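Local atomic coordinates of Phosphoglucomutase/phosphomannomutase family protein (Burkholderia thailandensis, PDB entry 3UW2), a protein that binds a zinc ion and probably catalyses intramolecular phosphoryl transfer on phosphohexoses, as phosphohexose mutases do. Residues Glu373-Val378 with Ser382-Gly387. Sequence-based numbering, arbitrary orientation.
Sequences EILARV and SALLNG
Leu384 reaches across to Ile374, Leu375 and Val378, joining two consecutive helices of the alpha/beta/alpha domain III of the phosphohexose mutase fold. The pair is a worked example of neighbouring helices joined by a short connection and packed through apolar side chains, since no hydrogen bond crosses between 373-378 and 382-387. A type I turn from Leu375 to Val378, with Val378 N bonded to Leu375 O at 3.1 Å, places Val378 beside Leu384. On the buried side, CD2 of Leu375 touches both Leu384 CD2 and Leu385 CG, 4.0 Å from each, and the Leu375 and Leu385 side chains cross at about a right angle. Leu375 and Leu385 also touch Ile259 of strand 259-263. The other side is nearer solvent: Val378 and Leu384 are only partly buried, and a glycerol molecule lies near the Leu384 side chain. Ile374, which packs on Leu288 and Phe289 of helix 282-296, adds a lighter contact, its CG2 4.2 Å from Leu384 CD2. With CG anti to the backbone N (chi1 -174°), the Leu384 branch extends toward 373-378. At the outer margin, CG2 of Val378 meets that same CD2 methyl of Leu384 at 4.0 Å.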
# COMPACT_ATOMS: atom_id res chain seq x y z
N GLU A 373 -8.90 4.86 17.06
CA GLU A 373 -9.76 4.09 17.97
C GLU A 373 -8.95 3.55 19.18
O GLU A 373 -9.43 3.58 20.33
CB GLU A 373 -10.35 2.91 17.21
CG GLU A 373 -11.25 2.01 18.07
CD GLU A 373 -11.86 0.89 17.24
OE1 GLU A 373 -11.15 -0.07 16.80
OE2 GLU A 373 -13.06 1.00 17.00
N ILE A 374 -7.75 3.04 18.88
CA ILE A 374 -6.85 2.51 19.88
C ILE A 374 -6.17 3.61 20.70
O ILE A 374 -6.19 3.55 21.93
CB ILE A 374 -5.79 1.60 19.25
CG1 ILE A 374 -6.46 0.35 18.60
CG2 ILE A 374 -4.74 1.18 20.29
CD1 ILE A 374 -5.56 -0.48 17.71
N LEU A 375 -5.55 4.59 20.01
CA LEU A 375 -4.82 5.70 20.66
C LEU A 375 -5.74 6.51 21.58
O LEU A 375 -5.34 6.94 22.67
CB LEU A 375 -4.24 6.64 19.59
CG LEU A 375 -3.10 6.04 18.73
CD1 LEU A 375 -2.50 7.12 17.82
CD2 LEU A 375 -2.06 5.31 19.56
N ALA A 376 -7.00 6.67 21.19
CA ALA A 376 -7.91 7.47 22.01
C ALA A 376 -8.21 6.85 23.39
O ALA A 376 -8.69 7.54 24.28
CB ALA A 376 -9.21 7.80 21.24
N ARG A 377 -7.92 5.58 23.58
CA ARG A 377 -8.10 4.95 24.92
C ARG A 377 -7.03 5.32 25.94
O ARG A 377 -7.13 4.93 27.09
CB ARG A 377 -8.23 3.42 24.77
CG ARG A 377 -9.44 3.09 23.89
CD ARG A 377 -9.42 1.64 23.39
NE ARG A 377 -10.67 1.31 22.68
CZ ARG A 377 -10.74 0.38 21.75
NH1 ARG A 377 -9.63 -0.27 21.38
NH2 ARG A 377 -11.87 0.13 21.14
N VAL A 378 -6.00 6.08 25.56
CA VAL A 378 -4.91 6.37 26.52
C VAL A 378 -4.67 7.87 26.59
O VAL A 378 -5.06 8.61 25.69
CB VAL A 378 -3.59 5.61 26.19
CG1 VAL A 378 -3.81 4.08 26.22
CG2 VAL A 378 -2.98 6.09 24.85
N SER A 382 1.56 9.00 22.26
CA SER A 382 2.98 8.89 21.90
C SER A 382 3.77 7.87 22.79
O SER A 382 4.64 7.15 22.28
CB SER A 382 3.66 10.28 21.91
OG SER A 382 2.98 11.14 21.01
N ALA A 383 3.47 7.82 24.09
CA ALA A 383 4.11 6.84 25.01
C ALA A 383 3.70 5.41 24.60
O ALA A 383 4.55 4.51 24.51
CB ALA A 383 3.78 7.14 26.49
N LEU A 384 2.41 5.21 24.29
CA LEU A 384 1.90 3.92 23.78
C LEU A 384 2.63 3.50 22.52
O LEU A 384 3.11 2.38 22.42
CB LEU A 384 0.39 3.97 23.54
CG LEU A 384 -0.34 2.66 23.15
CD1 LEU A 384 -0.28 1.60 24.24
CD2 LEU A 384 -1.79 2.90 22.76
N LEU A 385 2.79 4.40 21.56
CA LEU A 385 3.49 4.04 20.32
C LEU A 385 4.99 3.83 20.54
O LEU A 385 5.54 2.83 20.10
CB LEU A 385 3.32 5.14 19.25
CG LEU A 385 1.88 5.25 18.69
CD1 LEU A 385 1.74 6.59 17.99
CD2 LEU A 385 1.56 4.14 17.71
N ASN A 386 5.63 4.75 21.24
CA ASN A 386 7.08 4.62 21.49
C ASN A 386 7.44 3.36 22.26
O ASN A 386 8.56 2.87 22.15
CB ASN A 386 7.71 5.86 22.15
CG ASN A 386 7.78 7.06 21.17
OD1 ASN A 386 8.17 6.89 20.00
ND2 ASN A 386 7.38 8.25 21.63
N GLY A 387 6.53 2.87 23.08
CA GLY A 387 6.85 1.74 23.91
C GLY A 387 6.64 0.40 23.20
O GLY A 387 6.97 -0.62 23.77